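Local coordinates for TSSL1 (Pseudomonas aeruginosa, PDB 4B62), which probably anchors the type VI secretion system to the cell wall through its C-terminal OmpA-like, peptidoglycan-binding domain, the part modelled here, at residues A51-R56 with W97-A102; V40-D45 with R145-T150; T80-N85 with E124-T129. All coordinates share one frame; numbering follows the deposited sequence. Where two conformers were deposited one is given.

Overall arrangement
Contacts 2 and 3 belong to one mixed sheet. Strand 146-152 pairs with strand 37-43 in contact 2, while its neighbour 77-82 pairs with 121-125 in contact 3; the centres of contacts 2 and 3 lie about 10 Å apart. Glu148 N bonds to Thr80 O at 2.9 Å, and a salt bridge of 2.9 Å joins Arg145 NH1 to Asp84 OD2, just before strand 146-152 begins and just after 77-82 ends. Contact 1 sits on helix 96-115, which connects the two strands of contact 3, and Ser100 OG reaches Ser127 N at 3.0 Å. The centre of contact 1 is about 10 Å from that of contact 3 and about 12 Å from that of contact 2, which it does not touch.

Contact 1 (A51-R56 with W97-A102); sequences ASASVR and WKLSQA. With PO4 (phosphate ion), chain C.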
ATOM      1  N   ALA A  51       1.202 -14.687  -0.406  1.00 16.95           N
ATOM      2  CA  ALA A  51      -0.147 -15.180  -0.106  1.00 17.92           C
ATOM      3  C   ALA A  51      -0.668 -14.821   1.297  1.00 17.03           C
ATOM      4  O   ALA A  51      -1.656 -15.387   1.747  1.00 20.26           O
ATOM      5  CB  ALA A  51      -0.231 -16.698  -0.352  1.00 21.44           C
ATOM      6  N   SER A  52      -0.031 -13.850   1.956  1.00 15.08           N
ATOM      7  CA  SER A  52      -0.398 -13.418   3.311  1.00 13.93           C
ATOM      8  C   SER A  52      -0.781 -11.926   3.301  1.00 12.44           C
ATOM      9  O   SER A  52      -0.331 -11.184   2.430  1.00 11.87           O
ATOM     10  CB  SER A  52       0.786 -13.656   4.246  1.00 15.18           C
ATOM     11  OG  SER A  52       0.641 -13.053   5.512  1.00 19.14           O
ATOM     12  N   ALA A  53      -1.576 -11.512   4.288  1.00 12.82           N
ATOM     13  CA  ALA A  53      -1.939 -10.110   4.487  1.00 12.10           C
ATOM     14  C   ALA A  53      -1.405  -9.527   5.794  1.00 12.63           C
ATOM     15  O   ALA A  53      -1.748  -8.428   6.164  1.00 15.68           O
ATOM     16  CB  ALA A  53      -3.446  -9.911   4.370  1.00 13.72           C
ATOM     17  N   SER A  54      -0.529 -10.267   6.462  1.00 13.09           N
ATOM     18  CA  SER A  54       0.153  -9.758   7.644  0.53 13.56           C
ATOM     19  C   SER A  54       1.440  -9.053   7.233  1.00 12.29           C
ATOM     20  O   SER A  54       2.209  -9.570   6.430  1.00 14.94           O
ATOM     21  CB  SER A  54       0.482 -10.891   8.618  0.53 16.35           C
ATOM     22  OG  SER A  54      -0.695 -11.465   9.157  0.53 20.44           O
ATOM     23  N   VAL A  55       1.665  -7.864   7.773  1.00 11.38           N
ATOM     24  CA  VAL A  55       2.902  -7.147   7.505  1.00 11.18           C
ATOM     25  C   VAL A  55       3.985  -7.793   8.357  1.00 11.80           C
ATOM     26  O   VAL A  55       3.900  -7.808   9.577  1.00 14.11           O
ATOM     27  CB  VAL A  55       2.827  -5.635   7.760  1.00 11.67           C
ATOM     28  CG1 VAL A  55       4.156  -4.953   7.452  1.00 13.08           C
ATOM     29  CG2 VAL A  55       1.711  -5.014   6.934  1.00 12.16           C
ATOM     30  N   ARG A  56       5.008  -8.318   7.694  1.00 10.87           N
ATOM     31  CA  ARG A  56       6.086  -9.027   8.395  1.00  9.87           C
ATOM     32  C   ARG A  56       6.732  -8.104   9.426  1.00 10.47           C
ATOM     33  O   ARG A  56       6.900  -6.927   9.157  1.00 11.10           O
ATOM     34  CB  ARG A  56       7.147  -9.532   7.408  1.00 11.27           C
ATOM     35  CG  ARG A  56       6.589 -10.192   6.160  1.00 13.01           C
ATOM     36  CD  ARG A  56       7.591 -11.119   5.507  1.00 14.02           C
ATOM     37  NE  ARG A  56       7.645 -12.419   6.160  1.00 14.09           N
ATOM     38  CZ  ARG A  56       8.503 -13.384   5.832  1.00 14.02           C
ATOM     39  NH1 ARG A  56       9.414 -13.196   4.893  1.00 14.69           N
ATOM     40  NH2 ARG A  56       8.466 -14.537   6.468  1.00 15.27           N
ATOM     41  N   TRP A  97      -9.057 -11.523  -4.919  1.00 11.12           N
ATOM     42  CA  TRP A  97      -9.857 -10.415  -4.426  1.00 11.15           C
ATOM     43  C   TRP A  97      -9.746 -10.294  -2.908  1.00 10.15           C
ATOM     44  O   TRP A  97      -9.434  -9.224  -2.381  1.00 11.11           O
ATOM     45  CB  TRP A  97     -11.338 -10.507  -4.843  1.00 12.83           C
ATOM     46  CG  TRP A  97     -12.062  -9.412  -4.212  1.00 11.92           C
ATOM     47  CD1 TRP A  97     -12.100  -8.103  -4.632  1.00 15.12           C
ATOM     48  CD2 TRP A  97     -12.756  -9.450  -2.965  1.00 11.52           C
ATOM     49  NE1 TRP A  97     -12.780  -7.344  -3.729  1.00 13.95           N
ATOM     50  CE2 TRP A  97     -13.221  -8.145  -2.710  1.00 12.93           C
ATOM     51  CE3 TRP A  97     -13.083 -10.473  -2.060  1.00 13.34           C
ATOM     52  CZ2 TRP A  97     -13.960  -7.822  -1.570  1.00 14.73           C
ATOM     53  CZ3 TRP A  97     -13.827 -10.144  -0.929  1.00 14.08           C
ATOM     54  CH2 TRP A  97     -14.251  -8.831  -0.697  1.00 15.58           C
ATOM     55  N   LYS A  98      -9.947 -11.409  -2.211  1.00 10.68           N
ATOM     56  CA  LYS A  98      -9.934 -11.350  -0.764  1.00 10.59           C
ATOM     57  C   LYS A  98      -8.558 -10.981  -0.244  1.00 10.55           C
ATOM     58  O   LYS A  98      -8.440 -10.184   0.690  1.00 10.58           O
ATOM     59  CB  LYS A  98     -10.417 -12.655  -0.146  1.00 12.27           C
ATOM     60  CG  LYS A  98     -10.609 -12.544   1.364  1.00 14.49           C
ATOM     61  CD  LYS A  98     -11.779 -11.638   1.725  1.00 18.30           C
ATOM     62  CE  LYS A  98     -11.804 -11.216   3.187  1.00 23.15           C
ATOM     63  NZ  LYS A  98     -12.133 -12.362   4.066  1.00 23.68           N
ATOM     64  N   LEU A  99      -7.510 -11.531  -0.854  1.00 10.45           N
ATOM     65  CA  LEU A  99      -6.162 -11.150  -0.448  1.00 10.44           C
ATOM     66  C   LEU A  99      -5.919  -9.644  -0.649  1.00  9.71           C
ATOM     67  O   LEU A  99      -5.333  -8.978   0.219  1.00 10.59           O
ATOM     68  CB  LEU A  99      -5.118 -11.969  -1.202  1.00 11.43           C
ATOM     69  CG  LEU A  99      -3.669 -11.734  -0.778  1.00 12.29           C
ATOM     70  CD1 LEU A  99      -3.431 -12.126   0.677  1.00 13.27           C
ATOM     71  CD2 LEU A  99      -2.735 -12.465  -1.743  1.00 14.15           C
ATOM     72  N   SER A 100      -6.384  -9.104  -1.782  1.00  9.94           N
ATOM     73  CA  SER A 100      -6.166  -7.693  -2.081  1.00 10.06           C
ATOM     74  C   SER A 100      -6.906  -6.804  -1.061  1.00  9.42           C
ATOM     75  O   SER A 100      -6.387  -5.774  -0.632  1.00  9.74           O
ATOM     76  CB  SER A 100      -6.592  -7.380  -3.521  1.00 10.30           C
ATOM     77  OG  SER A 100      -8.001  -7.293  -3.710  1.00 11.02           O
ATOM     78  N   GLN A 101      -8.110  -7.218  -0.677  1.00  9.23           N
ATOM     79  CA  GLN A 101      -8.866  -6.479   0.322  1.00  9.86           C
ATOM     80  C   GLN A 101      -8.190  -6.534   1.684  1.00  9.27           C
ATOM     81  O   GLN A 101      -8.070  -5.523   2.387  1.00 10.32           O
ATOM     82  CB  GLN A 101     -10.309  -7.003   0.416  1.00  9.98           C
ATOM     83  CG  GLN A 101     -11.137  -6.331   1.489  1.00 11.09           C
ATOM     84  CD  GLN A 101     -12.547  -6.839   1.568  0.10  9.77           C
ATOM     85  OE1 GLN A 101     -12.817  -7.840   2.226  0.10  8.29           O
ATOM     86  NE2 GLN A 101     -13.463  -6.134   0.923  0.10  6.79           N
ATOM     87  N   ALA A 102      -7.755  -7.730   2.057  1.00 10.22           N
ATOM     88  CA  ALA A 102      -7.155  -7.936   3.368  1.00  9.96           C
ATOM     89  C   ALA A 102      -5.830  -7.180   3.503  1.00  8.76           C
ATOM     90  O   ALA A 102      -5.525  -6.625   4.562  1.00 10.42           O
ATOM     91  CB  ALA A 102      -6.964  -9.417   3.652  1.00 10.93           C
TER
HETATM   92  P   PO4 C1448      -1.727 -14.162   7.400  0.57 20.16           P
HETATM   93  O1  PO4 C1448      -0.236 -14.032   7.578  0.57 26.08           O
HETATM   94  O2  PO4 C1448      -2.018 -15.476   6.747  0.57 26.74           O
HETATM   95  O3  PO4 C1448      -2.419 -14.137   8.737  0.57 24.62           O
HETATM   96  O4  PO4 C1448      -2.300 -13.060   6.554  0.57 15.87           O
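Ala51 meets Leu99 through its backbone: the carbonyl O lies 3.9 Å from Leu99 CD1, while the methyl of Ala51 points away from the helix. Leu99 CG stands anti to the backbone N (chi1 -175°), and both methyls of the leucine face the loop, CD2 coming up to Ala51 CA. Ser52 continues the same contact, its O only 3.7 Å from Leu99 CD1. That oxygen is not left to the methyl alone, since Arg103, farther along the helix, donates to it through NE. On the other side of the chain Ser52 OG accepts from Ser54 N at 3.2 Å, with an N-H...O angle of 165°, which closes an ST turn. Ala53 then turns its methyl onto the helix, and Ala53 CB meets Ala102 CB at 3.6 Å. Leu99 and Ala102 are three residues apart, so one helical face supplies both apolar partners. No hydrogen bond links the two segments.

The outer side of the turn holds a phosphate, probably from the crystallisation liquor. Ala53 N donates to its O4 at 2.8 Å, and Tyr93 OH binds the ion too; the approach of Ser52 OG is too short to be trusted in detail. Tyr93 also packs on Ala53 and Ala102, joining the anion site to the apolar contact.

In the fold, this is the loop between strand 37-43 and helix 60-72 laid along the first turns of helix 96-115. Val55 extends the packing to Leu110 of that helix, whereas Ser100 points away from the loop, and its OG bonds to Ser127 N, just past strand 121-125.

Contact 2 (V40-D45 with R145-T150); sequences VTIRGD and RRVEIT. With EDO (1,2-ethanediol), chain B.
Arg145 and Asp45 meet where the two strands part. Helix 138-144 has just ended, and Arg145 O accepts from Gly44 N at 2.8 Å. The arginine chain bends at chi3 (-56°), which turns NE off the line of the chain. In the Asp45 conformer given, NH2 reaches the syn lone pair of OD1 at 3.1 Å, with OD1 in the guanidinium plane. A water bridges NE and the same oxygen, while NH1 goes to Asp84.

Arg146 packs its CB 3.4 Å from Ile42 O, and its CD touches the methyl of Thr41. NE and NH2 both hold Glu148 OE2, NE at 2.9 Å, from one face of the carboxylate; NH2 also donates to Glu130 O. Val147 forms an antiparallel hydrogen-bonded pair with Ile42, and its CG2 lies 4.0 Å from Ile42 CB. Glu148 runs beside Thr41, and a water links its OE2 to Thr41 OG1. Ile149 pairs with Val40 through two bonds of 2.8 Å, Val40 N to Ile149 O and Ile149 N to Val40 O; its CD1 meets Ile42 CD1 at 3.9 Å. Thr150 OG1 and Arg37 bind an ethanediol, probably from the crystallisation liquor.

Chemically the pairing has two sides: Val40, Ile42, Val147 and Ile149 make an apolar face, from which Ile42 reaches Leu62 and Ile66 of helix 60-72, whereas Thr41 and Glu148 carry water and charge, and Arg146 would tend to keep Glu148 ionised.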
ATOM      1  N   VAL A  40       1.536   6.783  -2.621  1.00  9.90           N
ATOM      2  CA  VAL A  40       2.688   5.937  -2.328  1.00  9.47           C
ATOM      3  C   VAL A  40       2.349   4.522  -2.778  1.00  8.53           C
ATOM      4  O   VAL A  40       1.412   3.913  -2.269  1.00 10.18           O
ATOM      5  CB  VAL A  40       3.030   5.932  -0.833  1.00 10.18           C
ATOM      6  CG1 VAL A  40       4.296   5.116  -0.589  1.00 11.23           C
ATOM      7  CG2 VAL A  40       3.170   7.350  -0.294  1.00 12.26           C
ATOM      8  N   THR A  41       3.078   4.034  -3.784  1.00 10.04           N
ATOM      9  CA  THR A  41       2.904   2.674  -4.277  1.00  9.94           C
ATOM     10  C   THR A  41       3.953   1.769  -3.630  1.00  9.93           C
ATOM     11  O   THR A  41       5.142   2.080  -3.659  1.00 11.28           O
ATOM     12  CB  THR A  41       3.030   2.596  -5.800  1.00  9.60           C
ATOM     13  OG1 THR A  41       2.018   3.408  -6.402  1.00 10.61           O
ATOM     14  CG2 THR A  41       2.877   1.170  -6.298  1.00 10.59           C
ATOM     15  N   ILE A  42       3.486   0.675  -3.042  1.00 10.00           N
ATOM     16  CA  ILE A  42       4.361  -0.284  -2.383  1.00 10.16           C
ATOM     17  C   ILE A  42       4.021  -1.683  -2.901  1.00 10.26           C
ATOM     18  O   ILE A  42       2.889  -2.153  -2.734  1.00 10.09           O
ATOM     19  CB  ILE A  42       4.205  -0.259  -0.852  1.00  9.96           C
ATOM     20  CG1 ILE A  42       4.233   1.169  -0.309  1.00 11.65           C
ATOM     21  CG2 ILE A  42       5.282  -1.134  -0.210  1.00  9.84           C
ATOM     22  CD1 ILE A  42       4.172   1.283   1.192  1.00 13.65           C
ATOM     23  N   ARG A  43       4.979  -2.350  -3.551  1.00 10.81           N
ATOM     24  CA  ARG A  43       4.786  -3.735  -3.955  0.52 10.82           C
ATOM     25  C   ARG A  43       4.456  -4.577  -2.713  1.00  9.89           C
ATOM     26  O   ARG A  43       5.038  -4.371  -1.629  1.00 10.08           O
ATOM     27  CB  ARG A  43       6.049  -4.307  -4.615  0.52 13.27           C
ATOM     28  CG  ARG A  43       6.437  -3.822  -6.016  0.52 15.82           C
ATOM     29  CD  ARG A  43       7.674  -4.622  -6.439  0.52 17.86           C
ATOM     30  NE  ARG A  43       8.175  -4.468  -7.810  0.52 15.68           N
ATOM     31  CZ  ARG A  43       9.046  -3.541  -8.217  0.52 15.02           C
ATOM     32  NH1 ARG A  43       9.499  -2.616  -7.377  0.52 17.77           N
ATOM     33  NH2 ARG A  43       9.450  -3.523  -9.488  0.52 11.40           N
ATOM     34  N   GLY A  44       3.557  -5.541  -2.875  1.00  9.54           N
ATOM     35  CA  GLY A  44       3.227  -6.451  -1.775  1.00  9.25           C
ATOM     36  C   GLY A  44       4.454  -7.140  -1.200  1.00  9.82           C
ATOM     37  O   GLY A  44       4.509  -7.395  -0.002  1.00 10.51           O
ATOM     38  N   ASP A  45       5.437  -7.433  -2.057  0.50  9.69           N
ATOM     39  CA  ASP A  45       6.651  -8.124  -1.617  0.50 10.31           C
ATOM     40  C   ASP A  45       7.440  -7.324  -0.578  0.50 10.06           C
ATOM     41  O   ASP A  45       8.255  -7.897   0.137  0.50 11.34           O
ATOM     42  CB  ASP A  45       7.600  -8.427  -2.789  0.50 12.71           C
ATOM     43  CG  ASP A  45       6.926  -9.150  -3.946  0.50 14.90           C
ATOM     44  OD1 ASP A  45       6.117 -10.075  -3.723  0.50 15.57           O
ATOM     45  OD2 ASP A  45       7.229  -8.786  -5.102  0.50 18.03           O
ATOM     46  N   ARG A 145       0.906  -6.809  -7.758  1.00  8.61           N
ATOM     47  CA  ARG A 145       0.608  -7.086  -6.350  1.00  8.84           C
ATOM     48  C   ARG A 145       1.164  -5.930  -5.531  1.00  8.64           C
ATOM     49  O   ARG A 145       2.379  -5.783  -5.396  1.00  9.52           O
ATOM     50  CB  ARG A 145       1.247  -8.402  -5.877  1.00  9.41           C
ATOM     51  CG  ARG A 145       0.837  -9.646  -6.627  1.00  9.68           C
ATOM     52  CD  ARG A 145       1.299 -10.917  -5.954  1.00 10.56           C
ATOM     53  NE  ARG A 145       2.739 -10.977  -5.735  1.00 11.27           N
ATOM     54  CZ  ARG A 145       3.631 -11.442  -6.600  1.00 11.81           C
ATOM     55  NH1 ARG A 145       3.270 -11.894  -7.785  1.00 12.59           N
ATOM     56  NH2 ARG A 145       4.914 -11.443  -6.265  1.00 12.71           N
ATOM     57  N   ARG A 146       0.286  -5.086  -4.994  1.00  8.21           N
ATOM     58  CA  ARG A 146       0.726  -3.833  -4.417  1.00  8.82           C
ATOM     59  C   ARG A 146      -0.390  -3.209  -3.603  1.00  8.45           C
ATOM     60  O   ARG A 146      -1.570  -3.575  -3.748  1.00  9.16           O
ATOM     61  CB  ARG A 146       1.132  -2.846  -5.526  1.00  8.74           C
ATOM     62  CG  ARG A 146      -0.056  -2.246  -6.273  1.00  9.05           C
ATOM     63  CD  ARG A 146       0.346  -1.633  -7.590  1.00  7.88           C
ATOM     64  NE  ARG A 146      -0.742  -0.881  -8.198  1.00  8.30           N
ATOM     65  CZ  ARG A 146      -1.708  -1.388  -8.960  1.00  8.29           C
ATOM     66  NH1 ARG A 146      -1.751  -2.676  -9.302  1.00  9.39           N
ATOM     67  NH2 ARG A 146      -2.640  -0.547  -9.426  1.00  8.88           N
ATOM     68  N   VAL A 147      -0.009  -2.248  -2.771  1.00  8.38           N
ATOM     69  CA  VAL A 147      -0.963  -1.289  -2.236  1.00  8.53           C
ATOM     70  C   VAL A 147      -0.601   0.100  -2.768  1.00  8.21           C
ATOM     71  O   VAL A 147       0.574   0.407  -3.017  1.00  9.27           O
ATOM     72  CB  VAL A 147      -1.029  -1.271  -0.682  1.00  9.40           C
ATOM     73  CG1 VAL A 147      -1.534  -2.609  -0.174  1.00 10.33           C
ATOM     74  CG2 VAL A 147       0.304  -0.924  -0.049  1.00 10.43           C
ATOM     75  N   GLU A 148      -1.637   0.920  -2.960  1.00  8.15           N
ATOM     76  CA  GLU A 148      -1.473   2.325  -3.264  1.00  8.41           C
ATOM     77  C   GLU A 148      -2.087   3.095  -2.115  1.00  8.44           C
ATOM     78  O   GLU A 148      -3.283   2.962  -1.834  1.00  9.52           O
ATOM     79  CB  GLU A 148      -2.122   2.689  -4.604  1.00  8.92           C
ATOM     80  CG  GLU A 148      -1.437   2.036  -5.797  1.00  9.05           C
ATOM     81  CD  GLU A 148      -1.943   2.504  -7.164  1.00  9.46           C
ATOM     82  OE1 GLU A 148      -2.741   3.478  -7.220  1.00 11.13           O
ATOM     83  OE2 GLU A 148      -1.525   1.886  -8.182  1.00  9.92           O
ATOM     84  N   ILE A 149      -1.259   3.892  -1.451  1.00  8.17           N
ATOM     85  CA  ILE A 149      -1.669   4.671  -0.294  1.00  8.30           C
ATOM     86  C   ILE A 149      -1.794   6.132  -0.751  1.00  9.16           C
ATOM     87  O   ILE A 149      -0.799   6.777  -1.073  1.00  9.62           O
ATOM     88  CB  ILE A 149      -0.642   4.566   0.846  1.00  9.63           C
ATOM     89  CG1 ILE A 149      -0.455   3.106   1.263  1.00 10.15           C
ATOM     90  CG2 ILE A 149      -1.067   5.400   2.048  1.00 10.11           C
ATOM     91  CD1 ILE A 149       0.747   2.860   2.153  1.00 11.03           C
ATOM     92  N   THR A 150      -3.021   6.638  -0.805  1.00 10.52           N
ATOM     93  CA  THR A 150      -3.277   7.986  -1.273  1.00 10.41           C
ATOM     94  C   THR A 150      -3.572   8.868  -0.079  1.00  9.86           C
ATOM     95  O   THR A 150      -4.494   8.583   0.680  1.00 11.65           O
ATOM     96  CB  THR A 150      -4.479   8.002  -2.235  1.00 10.19           C
ATOM     97  OG1 THR A 150      -4.150   7.272  -3.420  1.00 11.77           O
ATOM     98  CG2 THR A 150      -4.857   9.416  -2.626  1.00 11.60           C
TER
HETATM   99  C1  EDO B1447      -5.215   6.757  -6.441  1.00 16.91           C
HETATM  100  O1  EDO B1447      -5.167   8.070  -5.852  1.00 13.45           O
HETATM  101  C2  EDO B1447      -5.256   6.783  -7.969  1.00 16.63           C
HETATM  102  O2  EDO B1447      -4.084   7.423  -8.497  1.00 16.26           O
HETATM  103  O   HOH W   1       1.024   2.748  -8.875  1.00 14.89           O
HETATM  104  O   HOH W   2       3.126  -9.589  -3.222  1.00 13.87           O

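Contact 3 (T80-N85 with E124-T129); sequences TGHSDN and EGRSDT
Thr80 sets its CG2 over one face of the Arg126 guanidinium, 3.5 Å from CZ and above the centre of the group. At the edge of that plane lies the carboxylate of Glu124: in the conformer given, OE1 accepts from NH2 at 2.9 Å, while NH1 turns to Glu130. These side chains sit on the parallel strand pair of a beta-alpha-beta unit, 77-82 and 121-125, joined in sequence by helix 96-115. The His82 ring stands nearly perpendicular to the guanidinium, their planes 85° apart, and its CE1 packs obliquely on Arg126 CB at 4.0 Å. A water lies in the ring plane at ND1. NE2 shares a hydrogen bond with Thr80 OG1, which chi1 (62°) places between the backbone N and the carbonyl carbon of its residue. The imidazole is thus held at both nitrogens.

Gly81 carries the pairing with both its polar backbone atoms, Gly81 N giving to Glu124 O at 2.9 Å and Gly81 O accepting from Arg126 N at 2.8 Å. Trp97 of helix 96-115 makes a weak NE1 bond to Gly125 O.

Past the strands, a type II' turn from Arg126 to Thr129 takes over. Ser127, at the second position, has the positive phi (44°) of such a turn, and Thr129 closes it by donating N and OG1 to Arg126 O. Asp128 CB rests against Asp84 O. Ser127 O accepts from the water at His82 ND1 and, at 2.9 Å, from Ser83 N, which stands above its carbonyl plane.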
ATOM      1  N   THR A  80      -5.711   1.324  -1.478  1.00  8.45           N
ATOM      2  CA  THR A  80      -6.241   0.328  -2.400  1.00  9.09           C
ATOM      3  C   THR A  80      -5.256  -0.829  -2.497  1.00  8.17           C
ATOM      4  O   THR A  80      -4.029  -0.627  -2.484  1.00  8.86           O
ATOM      5  CB  THR A  80      -6.543   0.901  -3.789  1.00  9.26           C
ATOM      6  OG1 THR A  80      -5.345   1.386  -4.402  1.00  9.80           O
ATOM      7  CG2 THR A  80      -7.580   2.031  -3.684  1.00  9.54           C
ATOM      8  N   GLY A  81      -5.815  -2.034  -2.530  1.00  8.18           N
ATOM      9  CA  GLY A  81      -5.046  -3.268  -2.613  1.00  8.26           C
ATOM     10  C   GLY A  81      -5.272  -3.933  -3.963  1.00  8.25           C
ATOM     11  O   GLY A  81      -6.398  -3.941  -4.484  1.00  9.09           O
ATOM     12  N   HIS A  82      -4.208  -4.523  -4.508  1.00  8.20           N
ATOM     13  CA  HIS A  82      -4.208  -5.078  -5.855  1.00  9.18           C
ATOM     14  C   HIS A  82      -3.470  -6.402  -5.874  1.00  8.71           C
ATOM     15  O   HIS A  82      -2.506  -6.594  -5.122  1.00 10.19           O
ATOM     16  CB  HIS A  82      -3.512  -4.122  -6.818  1.00  9.21           C
ATOM     17  CG  HIS A  82      -4.089  -2.753  -6.783  1.00  8.36           C
ATOM     18  ND1 HIS A  82      -5.048  -2.320  -7.678  1.00  8.50           N
ATOM     19  CD2 HIS A  82      -3.875  -1.731  -5.920  1.00  9.48           C
ATOM     20  CE1 HIS A  82      -5.391  -1.087  -7.362  1.00 10.28           C
ATOM     21  NE2 HIS A  82      -4.698  -0.703  -6.304  1.00  8.96           N
ATOM     22  N   SER A  83      -3.950  -7.296  -6.732  1.00  9.88           N
ATOM     23  CA  SER A  83      -3.343  -8.587  -6.975  1.00  9.64           C
ATOM     24  C   SER A  83      -2.831  -8.656  -8.401  1.00 10.29           C
ATOM     25  O   SER A  83      -3.103  -7.772  -9.226  1.00 11.62           O
ATOM     26  CB  SER A  83      -4.357  -9.714  -6.770  1.00 10.59           C
ATOM     27  OG  SER A  83      -5.401  -9.632  -7.734  1.00 12.08           O
ATOM     28  N   ASP A  84      -2.114  -9.729  -8.691  1.00 11.09           N
ATOM     29  CA  ASP A  84      -1.866 -10.148 -10.065  1.00 10.47           C
ATOM     30  C   ASP A  84      -3.087 -10.996 -10.501  1.00 12.14           C
ATOM     31  O   ASP A  84      -4.114 -10.970  -9.829  1.00 12.30           O
ATOM     32  CB  ASP A  84      -0.528 -10.899 -10.159  1.00 11.13           C
ATOM     33  CG  ASP A  84      -0.464 -12.100  -9.258  1.00 11.56           C
ATOM     34  OD1 ASP A  84      -1.532 -12.652  -8.904  1.00 12.54           O
ATOM     35  OD2 ASP A  84       0.677 -12.485  -8.908  1.00 12.76           O
ATOM     36  N   ASN A  85      -2.973 -11.752 -11.588  1.00 13.04           N
ATOM     37  CA  ASN A  85      -4.059 -12.639 -12.033  1.00 15.69           C
ATOM     38  C   ASN A  85      -3.758 -14.130 -11.812  1.00 15.87           C
ATOM     39  O   ASN A  85      -4.356 -15.001 -12.463  1.00 19.48           O
ATOM     40  CB  ASN A  85      -4.390 -12.371 -13.501  1.00 15.92           C
ATOM     41  CG  ASN A  85      -3.292 -12.823 -14.435  1.00 18.53           C
ATOM     42  OD1 ASN A  85      -2.189 -13.161 -14.002  1.00 17.65           O
ATOM     43  ND2 ASN A  85      -3.592 -12.845 -15.728  1.00 26.08           N
ATOM     44  N   GLU A 124      -9.830  -0.513   0.229  1.00 10.04           N
ATOM     45  CA  GLU A 124     -10.609  -1.250  -0.764  0.53 10.48           C
ATOM     46  C   GLU A 124      -9.712  -2.206  -1.534  1.00 10.30           C
ATOM     47  O   GLU A 124      -8.624  -1.866  -1.961  1.00 11.01           O
ATOM     48  CB  GLU A 124     -11.316  -0.299  -1.734  0.53 11.85           C
ATOM     49  CG  GLU A 124     -12.251  -0.985  -2.735  0.53 12.58           C
ATOM     50  CD  GLU A 124     -12.563  -0.126  -3.962  0.53 14.59           C
ATOM     51  OE1 GLU A 124     -12.301   1.084  -3.947  0.53 17.18           O
ATOM     52  OE2 GLU A 124     -13.013  -0.677  -4.976  0.53 17.25           O
ATOM     53  N   GLY A 125     -10.192  -3.432  -1.667  1.00 10.85           N
ATOM     54  CA  GLY A 125      -9.552  -4.432  -2.494  1.00 10.14           C
ATOM     55  C   GLY A 125     -10.081  -4.343  -3.909  1.00 10.30           C
ATOM     56  O   GLY A 125     -11.301  -4.317  -4.141  1.00 12.76           O
ATOM     57  N   ARG A 126      -9.156  -4.294  -4.858  1.00 10.08           N
ATOM     58  CA  ARG A 126      -9.488  -4.150  -6.275  1.00 11.07           C
ATOM     59  C   ARG A 126      -9.042  -5.316  -7.131  1.00 10.22           C
ATOM     60  O   ARG A 126      -9.076  -5.244  -8.369  1.00 11.50           O
ATOM     61  CB  ARG A 126      -8.938  -2.833  -6.778  1.00 11.61           C
ATOM     62  CG  ARG A 126      -9.602  -1.707  -6.025  1.00 13.38           C
ATOM     63  CD  ARG A 126      -9.446  -0.410  -6.728  1.00 13.42           C
ATOM     64  NE  ARG A 126     -10.161   0.641  -6.017  1.00 11.88           N
ATOM     65  CZ  ARG A 126      -9.972   1.931  -6.252  1.00 12.57           C
ATOM     66  NH1 ARG A 126      -9.075   2.301  -7.152  1.00 12.37           N
ATOM     67  NH2 ARG A 126     -10.657   2.844  -5.575  1.00 13.13           N
ATOM     68  N   SER A 127      -8.606  -6.390  -6.461  1.00 10.31           N
ATOM     69  CA  SER A 127      -8.152  -7.635  -7.120  0.63 10.59           C
ATOM     70  C   SER A 127      -7.271  -7.320  -8.308  1.00 10.53           C
ATOM     71  O   SER A 127      -6.324  -6.545  -8.145  1.00 10.48           O
ATOM     72  CB  SER A 127      -9.284  -8.652  -7.443  0.63  9.23           C
ATOM     73  OG  SER A 127     -10.120  -8.270  -8.518  0.63 10.47           O
ATOM     74  N   ASP A 128      -7.522  -7.922  -9.471  1.00 10.18           N
ATOM     75  CA  ASP A 128      -6.656  -7.776 -10.650  1.00 11.33           C
ATOM     76  C   ASP A 128      -7.191  -6.782 -11.682  1.00 11.83           C
ATOM     77  O   ASP A 128      -6.761  -6.774 -12.835  1.00 12.58           O
ATOM     78  CB  ASP A 128      -6.425  -9.144 -11.302  1.00 13.60           C
ATOM     79  CG  ASP A 128      -7.691  -9.750 -11.878  1.00 16.15           C
ATOM     80  OD1 ASP A 128      -8.793  -9.257 -11.594  1.00 16.73           O
ATOM     81  OD2 ASP A 128      -7.577 -10.738 -12.633  1.00 24.71           O
ATOM     82  N   THR A 129      -8.098  -5.922 -11.247  1.00 10.57           N
ATOM     83  CA  THR A 129      -8.851  -5.076 -12.180  1.00 10.43           C
ATOM     84  C   THR A 129      -8.109  -3.828 -12.632  1.00 10.21           C
ATOM     85  O   THR A 129      -8.514  -3.196 -13.601  1.00 12.22           O
ATOM     86  CB  THR A 129     -10.178  -4.606 -11.559  1.00 11.43           C
ATOM     87  OG1 THR A 129      -9.951  -3.778 -10.405  1.00 13.04           O
ATOM     88  CG2 THR A 129     -11.086  -5.794 -11.222  1.00 11.81           C
TER
HETATM   89  O   HOH W   3      -5.729  -4.269  -9.553  1.00  9.56           O
HETATM   90  O   HOH W   4      -3.769  -7.348 -12.597  1.00 13.89           O